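Local structure of DNA processing protein DprA (Streptococcus pneumoniae, 3UQZ) at residues W83-S86 with E87-D90; K127-Q130 with G131-N134; A222-K225 with M226-S230. The protein binds single-stranded DNA cooperatively, protects it from nucleases and helps load the RecA recombinase onto it during natural transformation. All coordinates share one frame; numbering follows the deposited sequence.

Interaction 1: W83-S86 with E87-D90; sequences WDLS and EIYD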
ATOM      1  N   TRP A  83      -0.398  15.535  27.707  1.00 40.74           N
ATOM      2  CA  TRP A  83      -0.290  14.178  28.226  1.00 40.59           C
ATOM      3  C   TRP A  83       0.238  13.150  27.252  1.00 43.20           C
ATOM      4  O   TRP A  83       0.924  12.235  27.688  1.00 43.55           O
ATOM      5  CB  TRP A  83      -1.614  13.732  28.859  1.00 39.85           C
ATOM      6  CG  TRP A  83      -1.950  14.383  30.178  1.00 41.19           C
ATOM      7  CD1 TRP A  83      -1.199  15.291  30.869  1.00 44.15           C
ATOM      8  CD2 TRP A  83      -3.124  14.147  30.971  1.00 41.30           C
ATOM      9  NE1 TRP A  83      -1.842  15.651  32.030  1.00 43.70           N
ATOM     10  CE2 TRP A  83      -3.018  14.951  32.127  1.00 45.25           C
ATOM     11  CE3 TRP A  83      -4.248  13.310  30.831  1.00 42.48           C
ATOM     12  CZ2 TRP A  83      -3.990  14.940  33.138  1.00 44.45           C
ATOM     13  CZ3 TRP A  83      -5.199  13.290  31.838  1.00 43.81           C
ATOM     14  CH2 TRP A  83      -5.067  14.098  32.974  1.00 44.42           C
ATOM     15  N   ASP A  84      -0.063  13.280  25.949  1.00 38.27           N
ATOM     16  CA  ASP A  84       0.441  12.342  24.947  1.00 37.79           C
ATOM     17  C   ASP A  84       1.958  12.445  24.817  1.00 41.11           C
ATOM     18  O   ASP A  84       2.622  11.415  24.706  1.00 42.11           O
ATOM     19  CB  ASP A  84      -0.226  12.572  23.585  1.00 40.18           C
ATOM     20  CG  ASP A  84      -1.664  12.099  23.487  1.00 54.97           C
ATOM     21  OD1 ASP A  84      -1.941  10.942  23.884  1.00 56.61           O
ATOM     22  OD2 ASP A  84      -2.502  12.862  22.963  1.00 63.75           O
ATOM     23  N   LEU A  85       2.506  13.677  24.845  1.00 35.80           N
ATOM     24  CA  LEU A  85       3.943  13.924  24.770  1.00 35.28           C
ATOM     25  C   LEU A  85       4.691  13.389  26.009  1.00 40.87           C
ATOM     26  O   LEU A  85       5.815  12.923  25.876  1.00 40.95           O
ATOM     27  CB  LEU A  85       4.232  15.430  24.516  1.00 34.39           C
ATOM     28  CG  LEU A  85       5.692  15.852  24.272  1.00 36.79           C
ATOM     29  CD1 LEU A  85       6.296  15.180  23.033  1.00 35.82           C
ATOM     30  CD2 LEU A  85       5.812  17.352  24.194  1.00 38.74           C
ATOM     31  N   SER A  86       4.062  13.419  27.193  1.00 38.66           N
ATOM     32  CA  SER A  86       4.654  12.931  28.442  1.00 38.82           C
ATOM     33  C   SER A  86       4.890  11.419  28.430  1.00 46.33           C
ATOM     34  O   SER A  86       5.750  10.942  29.168  1.00 48.33           O
ATOM     35  CB  SER A  86       3.768  13.296  29.627  1.00 41.04           C
ATOM     36  OG  SER A  86       2.567  12.545  29.597  1.00 48.63           O
ATOM     37  N   GLU A  87       4.122  10.670  27.608  1.00 43.00           N
ATOM     38  CA  GLU A  87       4.178   9.209  27.504  1.00 42.59           C
ATOM     39  C   GLU A  87       5.351   8.659  26.697  1.00 46.71           C
ATOM     40  O   GLU A  87       5.607   7.454  26.754  1.00 48.05           O
ATOM     41  CB  GLU A  87       2.867   8.650  26.944  1.00 43.93           C
ATOM     42  CG  GLU A  87       1.644   8.874  27.810  1.00 56.52           C
ATOM     43  CD  GLU A  87       0.373   8.704  27.004  1.00 83.19           C
ATOM     44  OE1 GLU A  87      -0.692   9.147  27.488  1.00 82.60           O
ATOM     45  OE2 GLU A  87       0.442   8.142  25.884  1.00 76.81           O
ATOM     46  N   ILE A  88       6.038   9.501  25.921  1.00 41.74           N
ATOM     47  CA  ILE A  88       7.155   9.038  25.097  1.00 40.89           C
ATOM     48  C   ILE A  88       8.420   8.838  25.904  1.00 47.89           C
ATOM     49  O   ILE A  88       8.577   9.408  26.987  1.00 47.98           O
ATOM     50  CB  ILE A  88       7.407   9.915  23.836  1.00 43.20           C
ATOM     51  CG1 ILE A  88       7.892  11.338  24.196  1.00 43.02           C
ATOM     52  CG2 ILE A  88       6.200   9.936  22.915  1.00 43.79           C
ATOM     53  CD1 ILE A  88       8.913  11.904  23.299  1.00 40.88           C
ATOM     54  N   TYR A  89       9.335   8.034  25.369  1.00 46.88           N
ATOM     55  CA  TYR A  89      10.630   7.844  25.993  1.00 47.80           C
ATOM     56  C   TYR A  89      11.422   9.138  25.711  1.00 52.41           C
ATOM     57  O   TYR A  89      11.399   9.639  24.578  1.00 53.42           O
ATOM     58  CB  TYR A  89      11.345   6.606  25.409  1.00 49.66           C
ATOM     59  CG  TYR A  89      12.804   6.528  25.801  1.00 53.36           C
ATOM     60  CD1 TYR A  89      13.181   6.270  27.118  1.00 56.21           C
ATOM     61  CD2 TYR A  89      13.809   6.766  24.869  1.00 54.43           C
ATOM     62  CE1 TYR A  89      14.522   6.241  27.493  1.00 57.61           C
ATOM     63  CE2 TYR A  89      15.153   6.743  25.234  1.00 55.53           C
ATOM     64  CZ  TYR A  89      15.505   6.477  26.547  1.00 65.83           C
ATOM     65  OH  TYR A  89      16.828   6.442  26.916  1.00 72.48           O
ATOM     66  N   ASP A  90      12.082   9.688  26.745  1.00 46.94           N
ATOM     67  CA  ASP A  90      12.876  10.923  26.658  1.00 45.61           C
ATOM     68  C   ASP A  90      12.017  12.150  26.295  1.00 46.02           C
ATOM     69  O   ASP A  90      12.415  12.979  25.478  1.00 44.83           O
ATOM     70  CB  ASP A  90      14.116  10.745  25.740  1.00 47.58           C
ATOM     71  CG  ASP A  90      15.234  11.748  25.945  1.00 58.52           C
ATOM     72  OD1 ASP A  90      15.391  12.232  27.075  1.00 59.77           O
ATOM     73  OD2 ASP A  90      15.962  12.035  24.970  1.00 64.33           O
TER
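The short helical turn 83-86 and the loop that carries the chain on toward strand 94-99 meet through Leu85 and Ile88 on the buried side and Asp84 and Glu87 on the outer side. Two backbone bonds mark the loosening turn, Glu87 N to Asp84 O and Ile88 N to Leu85 O, both weak at 3.4 Å and each spanning three residues. Ile88 CG1, set between its backbone N and carbonyl carbon (chi1 67°), is directed over Leu85 O, and the apolar contact rests on Ile88 CD1, which reaches Leu85 CD1 at 4.2 Å. Both residues are buried in the Rossmann-like domain of DprA, where Leu85 rests on Ile211 and Leu215 of helix 204-215 and Ile88 on Arg210 of the same helix. On the outer side Glu87, extended beyond CG, runs back along the turn and brings CG to 3.4 Å from Trp83 O. Its carboxylate stands nearly perpendicular to that of Asp84, the planes 84° apart, with Asp84 OD1 and Glu87 OE2 4.2 Å from each other. The two acids point the same way, and their mutual repulsion is probably eased by Arg217, which forms a salt bridge with Asp84 OD2. Ser86 OG folds back onto its own turn and donates to Trp83 O from a position tilted 30° out of the carbonyl plane.

Interaction 2: K127-Q130 with G131-N134; sequences KVIQ and GLEN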
ATOM      1  N   LYS A 127      -4.038  17.465  -0.815  1.00 36.72           N
ATOM      2  CA  LYS A 127      -5.305  16.771  -1.043  1.00 36.80           C
ATOM      3  C   LYS A 127      -5.774  16.064   0.240  1.00 40.34           C
ATOM      4  O   LYS A 127      -6.931  16.243   0.631  1.00 41.28           O
ATOM      5  CB  LYS A 127      -5.178  15.785  -2.224  1.00 39.57           C
ATOM      6  CG  LYS A 127      -6.484  15.106  -2.639  1.00 54.70           C
ATOM      7  CD  LYS A 127      -6.246  14.077  -3.732  1.00 71.42           C
ATOM      8  CE  LYS A 127      -7.482  13.292  -4.107  1.00 86.78           C
ATOM      9  NZ  LYS A 127      -7.733  12.177  -3.159  1.00 96.76           N
ATOM     10  N   VAL A 128      -4.880  15.287   0.895  1.00 34.07           N
ATOM     11  CA  VAL A 128      -5.168  14.589   2.153  1.00 33.71           C
ATOM     12  C   VAL A 128      -5.556  15.597   3.266  1.00 39.36           C
ATOM     13  O   VAL A 128      -6.560  15.381   3.944  1.00 39.30           O
ATOM     14  CB  VAL A 128      -4.034  13.612   2.581  1.00 36.52           C
ATOM     15  CG1 VAL A 128      -4.318  12.969   3.947  1.00 36.00           C
ATOM     16  CG2 VAL A 128      -3.815  12.536   1.520  1.00 35.81           C
ATOM     17  N   ILE A 129      -4.801  16.708   3.412  1.00 36.13           N
ATOM     18  CA  ILE A 129      -5.086  17.735   4.420  1.00 36.04           C
ATOM     19  C   ILE A 129      -6.438  18.409   4.183  1.00 42.86           C
ATOM     20  O   ILE A 129      -7.198  18.582   5.136  1.00 43.94           O
ATOM     21  CB  ILE A 129      -3.904  18.723   4.616  1.00 38.90           C
ATOM     22  CG1 ILE A 129      -2.744  18.014   5.350  1.00 38.97           C
ATOM     23  CG2 ILE A 129      -4.337  20.022   5.358  1.00 38.89           C
ATOM     24  CD1 ILE A 129      -1.463  18.720   5.294  1.00 41.72           C
ATOM     25  N   GLN A 130      -6.758  18.749   2.915  1.00 40.41           N
ATOM     26  CA  GLN A 130      -8.035  19.366   2.550  1.00 40.01           C
ATOM     27  C   GLN A 130      -9.208  18.479   2.984  1.00 43.16           C
ATOM     28  O   GLN A 130     -10.152  18.983   3.581  1.00 43.54           O
ATOM     29  CB  GLN A 130      -8.085  19.671   1.049  1.00 41.61           C
ATOM     30  CG  GLN A 130      -7.417  20.992   0.674  1.00 56.69           C
ATOM     31  CD  GLN A 130      -7.001  21.100  -0.786  1.00 69.83           C
ATOM     32  OE1 GLN A 130      -7.178  20.183  -1.604  1.00 59.68           O
ATOM     33  NE2 GLN A 130      -6.416  22.235  -1.143  1.00 61.98           N
ATOM     34  N   GLY A 131      -9.079  17.168   2.768  1.00 39.24           N
ATOM     35  CA  GLY A 131     -10.060  16.156   3.151  1.00 38.79           C
ATOM     36  C   GLY A 131     -10.242  15.966   4.646  1.00 44.09           C
ATOM     37  O   GLY A 131     -11.225  15.350   5.063  1.00 44.92           O
ATOM     38  N   LEU A 132      -9.297  16.480   5.473  1.00 40.30           N
ATOM     39  CA  LEU A 132      -9.360  16.416   6.936  1.00 39.32           C
ATOM     40  C   LEU A 132     -10.402  17.403   7.487  1.00 46.41           C
ATOM     41  O   LEU A 132     -10.869  17.229   8.610  1.00 46.84           O
ATOM     42  CB  LEU A 132      -7.983  16.648   7.589  1.00 38.12           C
ATOM     43  CG  LEU A 132      -6.932  15.537   7.416  1.00 40.36           C
ATOM     44  CD1 LEU A 132      -5.593  15.993   7.932  1.00 39.47           C
ATOM     45  CD2 LEU A 132      -7.339  14.245   8.112  1.00 39.07           C
ATOM     46  N   GLU A 133     -10.795  18.406   6.667  1.00 44.43           N
ATOM     47  CA  GLU A 133     -11.827  19.422   6.936  1.00 45.00           C
ATOM     48  C   GLU A 133     -11.591  20.180   8.240  1.00 47.67           C
ATOM     49  O   GLU A 133     -12.520  20.356   9.031  1.00 48.40           O
ATOM     50  CB  GLU A 133     -13.271  18.826   6.876  1.00 47.12           C
ATOM     51  CG  GLU A 133     -13.489  17.686   5.887  1.00 61.19           C
ATOM     52  CD  GLU A 133     -14.927  17.332   5.581  1.00 94.69           C
ATOM     53  OE1 GLU A 133     -15.573  16.609   6.378  1.00 97.07           O
ATOM     54  OE2 GLU A 133     -15.387  17.740   4.493  1.00 95.08           O
ATOM     55  N   ASN A 134     -10.332  20.597   8.475  1.00 42.28           N
ATOM     56  CA  ASN A 134      -9.885  21.336   9.663  1.00 40.29           C
ATOM     57  C   ASN A 134     -10.223  20.691  11.017  1.00 42.32           C
ATOM     58  O   ASN A 134     -10.273  21.383  12.029  1.00 42.31           O
ATOM     59  CB  ASN A 134     -10.296  22.807   9.597  1.00 35.59           C
ATOM     60  CG  ASN A 134      -9.661  23.571   8.469  1.00 60.66           C
ATOM     61  OD1 ASN A 134      -8.597  23.221   7.936  1.00 61.40           O
ATOM     62  ND2 ASN A 134     -10.295  24.661   8.103  1.00 51.66           N
TER
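This is a local contact at the C-terminal end of helix 119-130, where backbone bonds and one apolar pair, between Ile129 and Leu132, lead the chain out of the helix toward strand 137-140. Gly131 N still makes an ordinary helical bond, to Lys127 O four residues back, at 3.2 Å. The next bonds span three residues: Leu132 N donates to Ile129 O at 3.0 Å, and Glu133 N to Gln130 O at 3.2 Å. The second of these closes a type I beta turn from Gln130 to Glu133.

Among the side chains Leu132 does most of the touching. Its CG is anti to its own carbonyl carbon (chi1 -70°), which lays the branch back along the last turn: CG is 3.5 Å from Val128 O, and CD1 meets Ile129 CG1 at 4.3 Å. Beyond this pair the apolar surface divides between two helices, Ile129 packing on Ala150 and Ala153 of helix 146-157, and Leu132 on Val276 and Leu277 of helix 273-279. Lys127 and Val128 also pack on Ile251 of the second subunit, so this helix end takes part in the dimer contact. Glu133 then leaves helical geometry with positive phi (54°), the left-handed conformation often found just past the C-terminal end of an alpha helix, here in the helix-to-strand connection of the Rossmann-like fold.

Interaction 3: A222-K225 with M226-S230; sequences AEAK and MRSGS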
ATOM      1  N   ALA A 222       4.435  10.923   3.466  1.00 35.08           N
ATOM      2  CA  ALA A 222       4.368  11.172   2.040  1.00 35.46           C
ATOM      3  C   ALA A 222       5.772  11.339   1.534  1.00 41.39           C
ATOM      4  O   ALA A 222       6.552  12.120   2.087  1.00 40.21           O
ATOM      5  CB  ALA A 222       3.568  12.421   1.753  1.00 36.11           C
ATOM      6  N   GLU A 223       6.102  10.579   0.492  1.00 39.87           N
ATOM      7  CA  GLU A 223       7.403  10.590  -0.161  1.00 39.63           C
ATOM      8  C   GLU A 223       8.561  10.352   0.799  1.00 42.39           C
ATOM      9  O   GLU A 223       9.491  11.145   0.859  1.00 42.65           O
ATOM     10  CB  GLU A 223       7.595  11.832  -1.065  1.00 41.13           C
ATOM     11  CG  GLU A 223       6.594  11.902  -2.211  1.00 51.26           C
ATOM     12  CD  GLU A 223       7.048  12.604  -3.474  1.00 71.22           C
ATOM     13  OE1 GLU A 223       8.020  13.394  -3.413  1.00 58.19           O
ATOM     14  OE2 GLU A 223       6.396  12.396  -4.523  1.00 70.56           O
ATOM     15  N   ALA A 224       8.502   9.252   1.544  1.00 38.04           N
ATOM     16  CA  ALA A 224       9.575   8.853   2.441  1.00 37.73           C
ATOM     17  C   ALA A 224      10.442   7.866   1.666  1.00 43.15           C
ATOM     18  O   ALA A 224       9.925   6.911   1.084  1.00 43.36           O
ATOM     19  CB  ALA A 224       9.010   8.213   3.700  1.00 38.09           C
ATOM     20  N   LYS A 225      11.733   8.180   1.540  1.00 40.41           N
ATOM     21  CA  LYS A 225      12.702   7.338   0.843  1.00 40.51           C
ATOM     22  C   LYS A 225      13.166   6.258   1.805  1.00 48.75           C
ATOM     23  O   LYS A 225      12.878   6.336   3.000  1.00 49.71           O
ATOM     24  CB  LYS A 225      13.912   8.164   0.388  1.00 40.83           C
ATOM     25  CG  LYS A 225      13.631   9.041  -0.806  1.00 43.33           C
ATOM     26  CD  LYS A 225      14.706  10.065  -0.966  1.00 47.75           C
ATOM     27  CE  LYS A 225      14.171  11.250  -1.715  1.00 62.27           C
ATOM     28  NZ  LYS A 225      15.267  12.135  -2.183  1.00 78.16           N
HETATM   29  N   MSE A 226      13.870   5.242   1.299  1.00 46.72           N
HETATM   30  CA  MSE A 226      14.427   4.221   2.174  1.00 46.78           C
HETATM   31  C   MSE A 226      15.562   4.886   2.944  1.00 52.88           C
HETATM   32  O   MSE A 226      16.186   5.819   2.433  1.00 52.74           O
HETATM   33  CB  MSE A 226      14.952   3.034   1.367  1.00 48.78           C
HETATM   34  CG  MSE A 226      13.853   2.144   0.835  1.00 55.94           C
HETATM   35 SE   MSE A 226      12.720   1.317   2.199  0.89 64.12          SE
HETATM   36  CE  MSE A 226      11.878   0.005   1.024  1.00 61.42           C
ATOM     37  N   ARG A 227      15.786   4.450   4.187  1.00 51.23           N
ATOM     38  CA  ARG A 227      16.815   4.967   5.097  1.00 52.01           C
ATOM     39  C   ARG A 227      16.807   6.511   5.260  1.00 56.15           C
ATOM     40  O   ARG A 227      17.850   7.128   5.465  1.00 56.91           O
ATOM     41  CB  ARG A 227      18.212   4.327   4.828  1.00 54.05           C
ATOM     42  CG  ARG A 227      18.900   4.701   3.509  1.00 67.02           C
ATOM     43  CD  ARG A 227      19.802   3.607   2.956  1.00 77.37           C
ATOM     44  NE  ARG A 227      19.059   2.501   2.335  1.00 87.20           N
ATOM     45  CZ  ARG A 227      18.614   2.493   1.077  1.00 99.27           C
ATOM     46  NH1 ARG A 227      18.797   3.544   0.287  1.00 85.50           N
ATOM     47  NH2 ARG A 227      17.965   1.431   0.607  1.00 81.10           N
ATOM     48  N   SER A 228      15.601   7.115   5.180  1.00 51.27           N
ATOM     49  CA  SER A 228      15.354   8.553   5.303  1.00 49.84           C
ATOM     50  C   SER A 228      14.983   8.918   6.737  1.00 53.56           C
ATOM     51  O   SER A 228      14.696   8.027   7.550  1.00 54.04           O
ATOM     52  CB  SER A 228      14.219   8.970   4.373  1.00 51.06           C
ATOM     53  OG  SER A 228      12.999   8.379   4.783  1.00 53.49           O
ATOM     54  N   GLY A 229      14.968  10.224   7.021  1.00 48.10           N
ATOM     55  CA  GLY A 229      14.591  10.761   8.322  1.00 46.61           C
ATOM     56  C   GLY A 229      13.126  10.533   8.647  1.00 48.96           C
ATOM     57  O   GLY A 229      12.795  10.201   9.787  1.00 48.78           O
ATOM     58  N   SER A 230      12.242  10.684   7.632  1.00 44.79           N
ATOM     59  CA  SER A 230      10.788  10.510   7.736  1.00 44.48           C
ATOM     60  C   SER A 230      10.431   9.072   8.128  1.00 49.13           C
ATOM     61  O   SER A 230       9.539   8.866   8.955  1.00 48.38           O
ATOM     62  CB  SER A 230      10.098  10.890   6.430  1.00 47.93           C
ATOM     63  OG  SER A 230      10.904  11.711   5.599  1.00 59.64           O
TER
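Ser228 and Lys225 hold together the tight part of this contact, a turn between the end of strand 218-222 and the start of helix 229-239. Ser228 OG donates to Lys225 O at 2.7 Å, approaching 32° off the carbonyl plane, while Ser228 CB sits 3.3 Å from the same oxygen. The hydroxyl is placed there by a first torsion of 66°, which sets OG between the backbone N and the carbonyl carbon and turns it inward over the turn. Beside it, the methyl of Ala224 fills the inner side: its CB lies 4.0 Å from Ser230 CB and 4.1 Å from Ser228 OG. Ala224 is also buried against Cys259 of helix 257-264, so small side chains line this inner surface.

The path from Lys225 to Ser228 is a type II beta turn, and Ser228 is the N-cap of the following helix. Its OG makes a further, weak bond to Leu231 N, so one hydroxyl ties the turn to the first turn of the helix. This strand-turn-helix connection belongs to the Rossmann-like fold of DprA. A sulfate ion, probably from the crystallisation liquor, lies about 3 Å from the side chain of Ser230, near the start of that helix.

Away from this inner side the contact is looser. The extended chain of Lys225 leads away from the turn, its side chain touching Ser114 and Leu255. Met226, a selenomethionine bent at chi2, turns away from 222-225 and packs instead on Asp257 and His261 of helix 257-264. The solvent side is left to Arg227, at the exposed corner of the turn, whose guanidinium folds back until Met226 CB stands 3.5 Å above one face, displaced toward the rim.

Overall arrangement
The three contacts follow one another along the chain and lie in the Rossmann-like part of DprA, at separate places around its central sheet. Interactions 2 and 3 come nearest to each other, about 7 Å between closest atoms, although their centres are 22 Å apart. Interaction 1 stands farther off, its nearest atoms about 16 Å from interaction 2 and about 14 Å from interaction 3. Strands 108-113 and 218-222, neighbours in the sheet, lead into helix 119-130 of interaction 2 and the turn of interaction 3. Interaction 3 lies beside the bound sulfate, whereas interaction 2 borders the second subunit of the dimer.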